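Local atomic coordinates of serine protease pet (Escherichia coli, PDB entry 4OM9), a protein that acts as a serine protease and enterotoxin of enteroaggregative strains, an autotransporter passenger domain that probably cleaves alpha-fodrin in host cells. Residues 794-799 with 814-819; 867-872 with 898-903; 873-878 with 892-897. All blocks are in the same frame, centred on the assembly; numbering follows the deposited sequence.

In the fold
All three contacts lie on the same side of the chain's centre, well beyond the protease part, where the long beta-helical stalk runs to its C-terminal end. Contact 1 comes first along the chain and starts on strand 794-796, the last regular strand. Contacts 2 and 3 follow in irregular chain, with contact 3 (873-878 with 892-897) nested inside the loop that contact 2 (867-872 with 898-903) closes. The centres of contacts 2 and 3 are about 13 Å apart, and the two touch; contact 1 lies about 19 Å, centre to centre, from each. Backbone bonding between successive turns in contact 1 is followed by a loop whose ends meet at the surface in contact 2 and which holds the buried apolar contact 3.

Contact 1: 794-799 with 814-819; sequences IKAAQS and SELKKL
A796 O is approached by two neighbouring groups of 814-819. K817 N donates a hydrogen bond to it at 3.0 Å, bent to 139° at the hydrogen, and the CA-H of L816 adds a weaker contact, with L816 CA 3.3 Å from A796 O. Further along, S799 O accepts a nearly straight bond from K818 N (3.0 Å, 176°). The same carbonyl is crowded by the K817 side chain, whose CB lies 3.1 Å from S799 O; CG, anti to the backbone N, lies against the Q798 carbonyl carbon, and beyond it the chain bends at chi2 and leads its ammonium away. At the other end I794 N makes only a weak bond to S814 OG, whose stronger partner is G812 O.

Between these polar ends L816 faces inward. Its CG is anti to the backbone N (chi1 175°), and CD1 lies close to both A796 O and S799 O while packing against I794 CG2 at 4.1 Å. The two side chains lie side by side and point the same way. L801 and W808 continue this apolar layer, and I753 of strand 747-755 flanks I794 from the preceding turn. The segments run in the same direction in register, I794 beside S814 and A797 beside K817, with aliphatic side chains stacked from turn to turn, as in the parallel beta-helix of autotransporter passenger domains.

Contact 2: 867-872 with 898-903; sequences KLEGAN and PENTSK
K867 lays its aliphatic chain over P898 and N900 and brings its ammonium to E899. The salt bridge, K867 NZ to E899 OE1, spans 3.2 Å, and the two side chains meet at about a right angle. NZ is also modelled against the carbonyl oxygen of P898, but so closely that the length of this hydrogen bond is doubtful. Before the ammonium, K867 CD rests on P898 CD at 3.5 Å and K867 CE on P898 CG at 3.6 Å, covering one part of the ring. K867 CG lies 3.5 Å from N900 CA.

The lysine reaches this place by curling. CD is turned back at chi2 (73°), and further bends at chi3 and chi4 carry CE and NZ round instead of outward. On the partner side the backbone turns at E899 and N900, both with positive phi, and E899 CG stands anti to its backbone N (chi1 165°). E869, set against V864 and V905, has OE2 3.2 Å from N900 OD1; as modelled these are two acceptors that make no bond, and the orientation of the amide is uncertain. N900 itself packs against S931.

The loop ends are joined by an ion pair at the surface together with lysine methylenes on the proline ring; the ion pair would probably weaken with rising ionic strength.

Contact 3: 873-878 with 892-897; sequences NLLLVD and IDLVKA
L875 spreads its two methyls over two residues of 892-897: CD2 meets L894 CD1 at 3.7 Å, and CD1 meets V895 CG1, also at 3.7 Å. This is the tight part of the contact, and all three residues are buried. The CB atoms of L875, L894 and V895 each point toward the other segment, and L875 crosses each partner at a slant. L875 CG is anti to the backbone N (chi1 -162°), which sends the branch point toward 892-897. L894 comes to meet it with an extended side chain, its CD1 anti to CA (chi2 -172°), so that a single methyl makes the touch. V895 offers CG1, and W933 packs on the same valine from outside the two segments.

No hydrogen bond links the segments. The CA atoms of L875 and L894 are 8.9 Å apart, far more than between paired strands, and the two chains run in opposite directions. The spacing is consistent with opposing walls of a beta-helix whose interior is filled by side chains. Among the backbone bonds to other parts of the chain, D878 bonds with M852 and T854, and A897 with S931.

Toward the D878 end the packing thins. V877 reaches L894 CD1 only with CG1, at 4.3 Å, and remains partly exposed. L876 directs its CB away from 892-897 and presents its backbone instead, with O lying 4.4 Å from L894 CD1. Beyond L894 in the partner segment, D893 is partly exposed and leans on V932.

Contact 1: 794-799 with 814-819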
ATOM      1  N   ILE A 794     -15.453  24.591 -31.143  1.00 76.48           N
ATOM      2  CA  ILE A 794     -14.197  23.844 -31.227  1.00 73.26           C
ATOM      3  C   ILE A 794     -13.146  24.505 -32.118  1.00 75.83           C
ATOM      4  O   ILE A 794     -13.219  24.433 -33.347  1.00 80.75           O
ATOM      5  CB  ILE A 794     -14.423  22.418 -31.760  1.00 76.73           C
ATOM      6  CG1 ILE A 794     -15.476  21.694 -30.938  1.00 74.61           C
ATOM      7  CG2 ILE A 794     -13.120  21.631 -31.766  1.00 74.91           C
ATOM      8  CD1 ILE A 794     -15.846  20.354 -31.507  1.00 77.56           C
ATOM      9  N   LYS A 795     -12.152  25.123 -31.496  1.00 73.33           N
ATOM     10  CA  LYS A 795     -11.039  25.686 -32.241  1.00 74.28           C
ATOM     11  C   LYS A 795      -9.815  24.790 -32.147  1.00 74.79           C
ATOM     12  O   LYS A 795      -8.899  25.062 -31.381  1.00 74.09           O
ATOM     13  CB  LYS A 795     -10.709  27.086 -31.730  1.00 73.30           C
ATOM     14  CG  LYS A 795     -11.931  27.954 -31.531  1.00 72.50           C
ATOM     15  CD  LYS A 795     -11.586  29.424 -31.585  1.00 72.24           C
ATOM     16  CE  LYS A 795     -12.830  30.283 -31.393  1.00 71.49           C
ATOM     17  NZ  LYS A 795     -13.442  30.051 -30.049  1.00 69.80           N
ATOM     18  N   ALA A 796      -9.807  23.718 -32.929  1.00 76.11           N
ATOM     19  CA  ALA A 796      -8.669  22.807 -32.970  1.00 76.83           C
ATOM     20  C   ALA A 796      -8.273  22.475 -34.408  1.00 85.19           C
ATOM     21  O   ALA A 796      -8.830  21.556 -35.005  1.00 88.09           O
ATOM     22  CB  ALA A 796      -8.992  21.541 -32.211  1.00 76.74           C
ATOM     23  N   ALA A 797      -7.300  23.206 -34.950  1.00 83.59           N
ATOM     24  CA  ALA A 797      -6.962  23.116 -36.377  1.00 83.42           C
ATOM     25  C   ALA A 797      -5.936  22.028 -36.727  1.00 86.83           C
ATOM     26  O   ALA A 797      -5.345  22.060 -37.806  1.00 91.53           O
ATOM     27  CB  ALA A 797      -6.457  24.467 -36.874  1.00 82.41           C
ATOM     28  N   GLN A 798      -5.715  21.075 -35.825  1.00 83.26           N
ATOM     29  CA  GLN A 798      -4.825  19.954 -36.118  1.00 83.68           C
ATOM     30  C   GLN A 798      -5.458  18.643 -35.685  1.00 82.98           C
ATOM     31  O   GLN A 798      -4.910  17.565 -35.915  1.00 83.93           O
ATOM     32  CB  GLN A 798      -3.471  20.124 -35.426  1.00 83.15           C
ATOM     33  CG  GLN A 798      -2.690  21.363 -35.829  1.00 87.35           C
ATOM     34  CD  GLN A 798      -2.876  22.510 -34.856  1.00 90.69           C
ATOM     35  OE1 GLN A 798      -3.926  22.639 -34.223  1.00 92.03           O
ATOM     36  NE2 GLN A 798      -1.850  23.344 -34.719  1.00 89.71           N
ATOM     37  N   SER A 799      -6.636  18.751 -35.080  1.00 81.67           N
ATOM     38  CA  SER A 799      -7.223  17.653 -34.322  1.00 80.96           C
ATOM     39  C   SER A 799      -8.304  16.878 -35.078  1.00 81.88           C
ATOM     40  O   SER A 799      -8.946  17.407 -35.984  1.00 82.65           O
ATOM     41  CB  SER A 799      -7.797  18.198 -33.013  1.00 78.98           C
ATOM     42  OG  SER A 799      -6.935  19.183 -32.465  1.00 78.25           O
ATOM     43  N   SER A 814     -15.984  27.533 -35.248  1.00 77.24           N
ATOM     44  CA  SER A 814     -15.090  26.404 -35.017  1.00 77.24           C
ATOM     45  C   SER A 814     -14.259  26.089 -36.262  1.00 79.62           C
ATOM     46  O   SER A 814     -14.813  25.809 -37.326  1.00 85.62           O
ATOM     47  CB  SER A 814     -15.897  25.174 -34.595  1.00 77.06           C
ATOM     48  OG  SER A 814     -17.049  25.549 -33.862  1.00 75.99           O
ATOM     49  N   GLU A 815     -12.933  26.157 -36.140  1.00 81.88           N
ATOM     50  CA  GLU A 815     -12.061  25.722 -37.233  1.00 87.16           C
ATOM     51  C   GLU A 815     -11.343  24.428 -36.849  1.00 84.43           C
ATOM     52  O   GLU A 815     -10.275  24.428 -36.242  1.00 85.49           O
ATOM     53  CB  GLU A 815     -11.062  26.819 -37.641  1.00 87.81           C
ATOM     54  CG  GLU A 815     -10.207  27.423 -36.540  1.00 87.86           C
ATOM     55  CD  GLU A 815      -9.268  28.497 -37.062  1.00 94.45           C
ATOM     56  OE1 GLU A 815      -9.675  29.680 -37.105  1.00 96.85           O
ATOM     57  OE2 GLU A 815      -8.123  28.156 -37.431  1.00 99.91           O
ATOM     58  N   LEU A 816     -11.972  23.321 -37.219  1.00 81.64           N
ATOM     59  CA  LEU A 816     -11.512  21.981 -36.880  1.00 81.64           C
ATOM     60  C   LEU A 816     -10.737  21.335 -38.025  1.00 83.67           C
ATOM     61  O   LEU A 816     -11.049  21.559 -39.200  1.00 85.35           O
ATOM     62  CB  LEU A 816     -12.712  21.117 -36.513  1.00 81.29           C
ATOM     63  CG  LEU A 816     -12.486  19.641 -36.239  1.00 81.50           C
ATOM     64  CD1 LEU A 816     -11.653  19.487 -34.984  1.00 79.96           C
ATOM     65  CD2 LEU A 816     -13.820  18.958 -36.099  1.00 81.55           C
ATOM     66  N   LYS A 817      -9.733  20.532 -37.693  1.00 83.65           N
ATOM     67  CA  LYS A 817      -8.960  19.856 -38.729  1.00 85.60           C
ATOM     68  C   LYS A 817      -9.782  18.773 -39.433  1.00 88.63           C
ATOM     69  O   LYS A 817     -10.302  19.005 -40.518  1.00 93.32           O
ATOM     70  CB  LYS A 817      -7.682  19.262 -38.142  1.00 85.29           C
ATOM     71  CG  LYS A 817      -6.904  18.354 -39.092  1.00 87.26           C
ATOM     72  CD  LYS A 817      -6.311  19.105 -40.252  1.00 89.00           C
ATOM     73  CE  LYS A 817      -5.439  18.181 -41.068  1.00 90.91           C
ATOM     74  NZ  LYS A 817      -4.515  17.420 -40.193  1.00 90.18           N
ATOM     75  N   LYS A 818      -9.921  17.604 -38.812  1.00 92.72           N
ATOM     76  CA  LYS A 818     -10.571  16.475 -39.469  1.00 93.27           C
ATOM     77  C   LYS A 818     -11.863  16.056 -38.777  1.00 94.98           C
ATOM     78  O   LYS A 818     -12.049  16.304 -37.587  1.00 94.54           O
ATOM     79  CB  LYS A 818      -9.604  15.297 -39.547  1.00 94.36           C
ATOM     80  CG  LYS A 818      -8.454  15.541 -40.511  1.00100.43           C
ATOM     81  CD  LYS A 818      -7.367  14.480 -40.411  1.00100.56           C
ATOM     82  CE  LYS A 818      -6.306  14.690 -41.487  1.00100.95           C
ATOM     83  NZ  LYS A 818      -5.102  13.842 -41.275  1.00105.39           N
ATOM     84  N   LEU A 819     -12.753  15.412 -39.528  1.00 88.08           N
ATOM     85  CA  LEU A 819     -14.080  15.079 -39.020  1.00 87.53           C
ATOM     86  C   LEU A 819     -14.664  13.838 -39.699  1.00 93.00           C
ATOM     87  O   LEU A 819     -14.701  13.747 -40.923  1.00 99.83           O
ATOM     88  CB  LEU A 819     -15.024  16.275 -39.202  1.00 87.33           C
ATOM     89  CG  LEU A 819     -16.311  16.432 -38.380  1.00 88.45           C
ATOM     90  CD1 LEU A 819     -16.950  17.789 -38.655  1.00 86.10           C
ATOM     91  CD2 LEU A 819     -17.328  15.319 -38.626  1.00 91.41           C
TER

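Contact 2: 867-872 with 898-903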
ATOM      1  N   LYS A 867     -12.306  18.407 -49.027  1.00142.66           N
ATOM      2  CA  LYS A 867     -13.154  17.372 -49.625  1.00154.29           C
ATOM      3  C   LYS A 867     -13.124  15.991 -48.963  1.00149.02           C
ATOM      4  O   LYS A 867     -12.895  15.866 -47.762  1.00144.85           O
ATOM      5  CB  LYS A 867     -12.799  17.219 -51.110  1.00158.11           C
ATOM      6  CG  LYS A 867     -13.382  18.303 -52.014  1.00156.60           C
ATOM      7  CD  LYS A 867     -12.675  19.640 -51.859  1.00154.18           C
ATOM      8  CE  LYS A 867     -11.247  19.585 -52.381  1.00155.43           C
ATOM      9  NZ  LYS A 867     -11.203  19.413 -53.860  1.00155.64           N
ATOM     10  N   LEU A 868     -13.367  14.970 -49.785  1.00165.92           N
ATOM     11  CA  LEU A 868     -13.598  13.594 -49.349  1.00167.59           C
ATOM     12  C   LEU A 868     -14.770  13.507 -48.377  1.00163.92           C
ATOM     13  O   LEU A 868     -14.613  13.742 -47.181  1.00164.21           O
ATOM     14  CB  LEU A 868     -12.344  12.989 -48.711  1.00169.43           C
ATOM     15  CG  LEU A 868     -12.528  11.549 -48.217  1.00164.96           C
ATOM     16  CD1 LEU A 868     -13.038  10.653 -49.337  1.00162.72           C
ATOM     17  CD2 LEU A 868     -11.238  10.998 -47.637  1.00166.34           C
ATOM     18  N   GLU A 869     -15.945  13.174 -48.904  1.00117.39           N
ATOM     19  CA  GLU A 869     -17.152  13.054 -48.092  1.00114.98           C
ATOM     20  C   GLU A 869     -17.700  11.629 -48.137  1.00115.97           C
ATOM     21  O   GLU A 869     -17.009  10.716 -48.592  1.00118.21           O
ATOM     22  CB  GLU A 869     -18.211  14.057 -48.557  1.00113.88           C
ATOM     23  CG  GLU A 869     -17.938  15.505 -48.156  1.00113.95           C
ATOM     24  CD  GLU A 869     -16.733  16.109 -48.856  1.00113.60           C
ATOM     25  OE1 GLU A 869     -16.255  17.168 -48.408  1.00112.39           O
ATOM     26  OE2 GLU A 869     -16.264  15.536 -49.858  1.00116.86           O
ATOM     27  N   GLY A 870     -18.932  11.438 -47.670  1.00114.41           N
ATOM     28  CA  GLY A 870     -19.484  10.100 -47.514  1.00115.01           C
ATOM     29  C   GLY A 870     -20.869   9.864 -48.092  1.00115.06           C
ATOM     30  O   GLY A 870     -21.409  10.710 -48.801  1.00115.00           O
ATOM     31  N   ALA A 871     -21.442   8.702 -47.781  1.00122.29           N
ATOM     32  CA  ALA A 871     -22.735   8.288 -48.332  1.00124.13           C
ATOM     33  C   ALA A 871     -23.918   8.748 -47.471  1.00123.03           C
ATOM     34  O   ALA A 871     -23.784   8.912 -46.258  1.00119.53           O
ATOM     35  CB  ALA A 871     -22.766   6.772 -48.505  1.00119.61           C
ATOM     36  N   ASN A 872     -25.055   8.974 -48.135  1.00124.93           N
ATOM     37  CA  ASN A 872     -26.321   9.434 -47.538  1.00123.08           C
ATOM     38  C   ASN A 872     -26.336  10.910 -47.132  1.00123.85           C
ATOM     39  O   ASN A 872     -26.617  11.776 -47.958  1.00128.56           O
ATOM     40  CB  ASN A 872     -26.701   8.573 -46.328  1.00122.94           C
ATOM     41  CG  ASN A 872     -27.950   7.751 -46.570  1.00127.94           C
ATOM     42  OD1 ASN A 872     -29.068   8.235 -46.393  1.00132.71           O
ATOM     43  ND2 ASN A 872     -27.768   6.500 -46.979  1.00124.34           N
ATOM     44  N   PRO A 898     -14.015  22.684 -53.087  1.00154.59           N
ATOM     45  CA  PRO A 898     -13.567  22.859 -54.477  1.00154.97           C
ATOM     46  C   PRO A 898     -13.538  21.570 -55.303  1.00153.59           C
ATOM     47  O   PRO A 898     -13.017  20.555 -54.844  1.00154.42           O
ATOM     48  CB  PRO A 898     -12.149  23.427 -54.321  1.00157.98           C
ATOM     49  CG  PRO A 898     -11.741  23.090 -52.924  1.00155.23           C
ATOM     50  CD  PRO A 898     -12.999  23.144 -52.126  1.00153.78           C
ATOM     51  N   GLU A 899     -14.103  21.632 -56.509  1.00112.60           N
ATOM     52  CA  GLU A 899     -14.150  20.513 -57.459  1.00116.84           C
ATOM     53  C   GLU A 899     -14.895  19.291 -56.913  1.00114.09           C
ATOM     54  O   GLU A 899     -15.787  18.757 -57.576  1.00109.31           O
ATOM     55  CB  GLU A 899     -12.734  20.117 -57.892  1.00118.51           C
ATOM     56  CG  GLU A 899     -12.644  18.766 -58.589  1.00117.44           C
ATOM     57  CD  GLU A 899     -12.086  17.684 -57.683  1.00115.21           C
ATOM     58  OE1 GLU A 899     -11.361  18.029 -56.725  1.00115.70           O
ATOM     59  OE2 GLU A 899     -12.371  16.494 -57.923  1.00113.20           O
ATOM     60  N   ASN A 900     -14.501  18.853 -55.720  1.00151.24           N
ATOM     61  CA  ASN A 900     -15.159  17.779 -54.975  1.00147.46           C
ATOM     62  C   ASN A 900     -15.035  16.404 -55.622  1.00149.95           C
ATOM     63  O   ASN A 900     -15.021  16.270 -56.845  1.00148.60           O
ATOM     64  CB  ASN A 900     -16.637  18.109 -54.755  1.00144.15           C
ATOM     65  CG  ASN A 900     -17.209  17.408 -53.542  1.00146.10           C
ATOM     66  OD1 ASN A 900     -16.478  17.048 -52.621  1.00149.05           O
ATOM     67  ND2 ASN A 900     -18.522  17.208 -53.536  1.00144.88           N
ATOM     68  N   THR A 901     -14.935  15.384 -54.775  1.00162.10           N
ATOM     69  CA  THR A 901     -14.875  14.001 -55.228  1.00159.61           C
ATOM     70  C   THR A 901     -16.151  13.654 -55.977  1.00155.36           C
ATOM     71  O   THR A 901     -16.111  13.158 -57.102  1.00156.55           O
ATOM     72  CB  THR A 901     -14.687  13.025 -54.052  1.00159.99           C
ATOM     73  OG1 THR A 901     -13.724  13.553 -53.133  1.00158.37           O
ATOM     74  CG2 THR A 901     -14.219  11.668 -54.553  1.00159.16           C
ATOM     75  N   SER A 902     -17.287  13.927 -55.344  1.00124.85           N
ATOM     76  CA  SER A 902     -18.581  13.720 -55.977  1.00121.75           C
ATOM     77  C   SER A 902     -19.562  14.819 -55.599  1.00119.29           C
ATOM     78  O   SER A 902     -19.179  15.972 -55.394  1.00113.32           O
ATOM     79  CB  SER A 902     -19.159  12.356 -55.603  1.00118.51           C
ATOM     80  OG  SER A 902     -18.343  11.311 -56.099  1.00116.35           O
ATOM     81  N   LYS A 903     -20.833  14.448 -55.508  1.00145.21           N
ATOM     82  CA  LYS A 903     -21.903  15.408 -55.291  1.00142.45           C
ATOM     83  C   LYS A 903     -23.004  14.782 -54.452  1.00141.96           C
ATOM     84  O   LYS A 903     -23.580  15.426 -53.579  1.00137.69           O
ATOM     85  CB  LYS A 903     -22.467  15.884 -56.625  1.00143.28           C
ATOM     86  CG  LYS A 903     -23.542  16.945 -56.506  1.00138.28           C
ATOM     87  CD  LYS A 903     -22.945  18.337 -56.616  1.00139.10           C
ATOM     88  CE  LYS A 903     -22.296  18.561 -57.980  1.00139.58           C
ATOM     89  NZ  LYS A 903     -21.634  19.893 -58.076  1.00134.93           N
TER

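Contact 3: 873-878 with 892-897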
ATOM      1  N   ASN A 873     -26.062  11.182 -45.858  1.00133.02           N
ATOM      2  CA  ASN A 873     -26.047  12.541 -45.301  1.00130.57           C
ATOM      3  C   ASN A 873     -27.375  13.290 -45.410  1.00131.22           C
ATOM      4  O   ASN A 873     -28.365  12.754 -45.906  1.00136.38           O
ATOM      5  CB  ASN A 873     -24.947  13.380 -45.956  1.00130.83           C
ATOM      6  CG  ASN A 873     -23.564  12.797 -45.744  1.00129.70           C
ATOM      7  OD1 ASN A 873     -23.394  11.829 -45.007  1.00129.92           O
ATOM      8  ND2 ASN A 873     -22.568  13.390 -46.386  1.00132.24           N
ATOM      9  N   LEU A 874     -27.376  14.535 -44.936  1.00105.22           N
ATOM     10  CA  LEU A 874     -28.580  15.367 -44.907  1.00108.25           C
ATOM     11  C   LEU A 874     -28.271  16.837 -44.632  1.00104.60           C
ATOM     12  O   LEU A 874     -28.265  17.260 -43.480  1.00 99.99           O
ATOM     13  CB  LEU A 874     -29.559  14.862 -43.842  1.00103.59           C
ATOM     14  CG  LEU A 874     -30.788  14.108 -44.346  1.00108.65           C
ATOM     15  CD1 LEU A 874     -31.896  14.143 -43.304  1.00107.01           C
ATOM     16  CD2 LEU A 874     -31.262  14.672 -45.685  1.00110.14           C
ATOM     17  N   LEU A 875     -28.034  17.615 -45.682  1.00135.35           N
ATOM     18  CA  LEU A 875     -27.744  19.036 -45.511  1.00133.90           C
ATOM     19  C   LEU A 875     -29.030  19.856 -45.504  1.00129.04           C
ATOM     20  O   LEU A 875     -29.437  20.399 -46.529  1.00128.95           O
ATOM     21  CB  LEU A 875     -26.802  19.532 -46.613  1.00136.76           C
ATOM     22  CG  LEU A 875     -26.050  20.848 -46.377  1.00137.37           C
ATOM     23  CD1 LEU A 875     -24.613  20.739 -46.867  1.00138.40           C
ATOM     24  CD2 LEU A 875     -26.751  22.013 -47.060  1.00134.92           C
ATOM     25  N   LEU A 876     -29.527  20.256 -44.305  1.00132.13           N
ATOM     26  CA  LEU A 876     -30.762  21.123 -44.008  1.00132.89           C
ATOM     27  C   LEU A 876     -30.751  22.702 -43.599  1.00136.53           C
ATOM     28  O   LEU A 876     -29.840  23.368 -44.020  1.00134.73           O
ATOM     29  CB  LEU A 876     -31.599  20.390 -42.976  1.00128.58           C
ATOM     30  CG  LEU A 876     -32.109  19.024 -43.387  1.00133.42           C
ATOM     31  CD1 LEU A 876     -32.613  19.101 -44.804  1.00143.08           C
ATOM     32  CD2 LEU A 876     -31.050  17.949 -43.267  1.00140.60           C
ATOM     33  N   VAL A 877     -31.737  23.273 -42.823  1.00116.78           N
ATOM     34  CA  VAL A 877     -31.900  24.779 -42.528  1.00113.56           C
ATOM     35  C   VAL A 877     -33.015  25.454 -41.597  1.00108.78           C
ATOM     36  O   VAL A 877     -34.062  24.869 -41.487  1.00112.79           O
ATOM     37  CB  VAL A 877     -32.305  25.508 -43.816  1.00121.45           C
ATOM     38  CG1 VAL A 877     -31.206  25.539 -44.862  1.00120.54           C
ATOM     39  CG2 VAL A 877     -33.623  24.959 -44.337  1.00121.80           C
ATOM     40  N   ASP A 878     -32.855  26.698 -41.050  1.00 89.74           N
ATOM     41  CA  ASP A 878     -34.008  27.566 -40.521  1.00 92.29           C
ATOM     42  C   ASP A 878     -33.945  29.039 -39.846  1.00 94.45           C
ATOM     43  O   ASP A 878     -32.888  29.533 -39.521  1.00 91.38           O
ATOM     44  CB  ASP A 878     -35.067  26.742 -39.817  1.00 96.17           C
ATOM     45  CG  ASP A 878     -36.401  26.744 -40.572  1.00 92.95           C
ATOM     46  OD1 ASP A 878     -36.546  26.004 -41.562  1.00 92.90           O
ATOM     47  OD2 ASP A 878     -37.314  27.485 -40.171  1.00 94.07           O
ATOM     48  N   ILE A 892     -27.300  32.489 -51.146  1.00 95.64           N
ATOM     49  CA  ILE A 892     -26.422  32.376 -49.980  1.00 99.81           C
ATOM     50  C   ILE A 892     -25.897  30.945 -49.821  1.00 95.66           C
ATOM     51  O   ILE A 892     -26.659  30.014 -49.567  1.00 95.50           O
ATOM     52  CB  ILE A 892     -27.140  32.808 -48.694  1.00 99.34           C
ATOM     53  CG1 ILE A 892     -28.653  32.694 -48.869  1.00100.75           C
ATOM     54  CG2 ILE A 892     -26.778  34.246 -48.339  1.00 96.97           C
ATOM     55  CD1 ILE A 892     -29.434  32.913 -47.588  1.00104.04           C
ATOM     56  N   ASP A 893     -24.588  30.788 -49.988  1.00104.50           N
ATOM     57  CA  ASP A 893     -23.961  29.474 -50.038  1.00109.72           C
ATOM     58  C   ASP A 893     -23.956  28.777 -48.685  1.00114.15           C
ATOM     59  O   ASP A 893     -24.151  29.409 -47.646  1.00113.85           O
ATOM     60  CB  ASP A 893     -22.535  29.600 -50.565  1.00111.29           C
ATOM     61  CG  ASP A 893     -22.488  30.164 -51.964  1.00111.27           C
ATOM     62  OD1 ASP A 893     -23.463  29.948 -52.713  1.00108.89           O
ATOM     63  OD2 ASP A 893     -21.484  30.820 -52.317  1.00109.02           O
ATOM     64  N   LEU A 894     -23.719  27.469 -48.695  1.00115.93           N
ATOM     65  CA  LEU A 894     -23.747  26.706 -47.457  1.00113.49           C
ATOM     66  C   LEU A 894     -22.498  25.843 -47.254  1.00110.48           C
ATOM     67  O   LEU A 894     -22.223  25.415 -46.133  1.00112.19           O
ATOM     68  CB  LEU A 894     -25.010  25.838 -47.402  1.00115.28           C
ATOM     69  CG  LEU A 894     -26.348  26.586 -47.307  1.00108.85           C
ATOM     70  CD1 LEU A 894     -27.492  25.613 -47.059  1.00106.98           C
ATOM     71  CD2 LEU A 894     -26.323  27.654 -46.222  1.00107.72           C
ATOM     72  N   VAL A 895     -21.747  25.577 -48.322  1.00107.35           N
ATOM     73  CA  VAL A 895     -20.431  24.942 -48.179  1.00110.41           C
ATOM     74  C   VAL A 895     -19.416  25.546 -49.151  1.00105.79           C
ATOM     75  O   VAL A 895     -19.729  26.496 -49.873  1.00100.81           O
ATOM     76  CB  VAL A 895     -20.468  23.407 -48.410  1.00110.06           C
ATOM     77  CG1 VAL A 895     -21.566  22.731 -47.583  1.00106.58           C
ATOM     78  CG2 VAL A 895     -20.627  23.101 -49.867  1.00108.30           C
ATOM     79  N   LYS A 896     -18.204  24.990 -49.156  1.00104.60           N
ATOM     80  CA  LYS A 896     -17.124  25.462 -50.023  1.00110.18           C
ATOM     81  C   LYS A 896     -16.062  24.389 -50.286  1.00110.11           C
ATOM     82  O   LYS A 896     -14.891  24.579 -49.955  1.00106.25           O
ATOM     83  CB  LYS A 896     -16.450  26.701 -49.420  1.00107.38           C
ATOM     84  CG  LYS A 896     -16.983  28.040 -49.926  1.00104.84           C
ATOM     85  CD  LYS A 896     -15.989  29.156 -49.639  1.00103.53           C
ATOM     86  CE  LYS A 896     -16.490  30.506 -50.125  1.00101.62           C
ATOM     87  NZ  LYS A 896     -17.606  31.032 -49.292  1.00100.41           N
ATOM     88  N   ALA A 897     -16.470  23.275 -50.889  1.00132.63           N
ATOM     89  CA  ALA A 897     -15.542  22.198 -51.235  1.00132.68           C
ATOM     90  C   ALA A 897     -15.218  22.202 -52.728  1.00133.83           C
ATOM     91  O   ALA A 897     -16.035  21.774 -53.544  1.00131.53           O
ATOM     92  CB  ALA A 897     -16.117  20.855 -50.825  1.00127.44           C
TER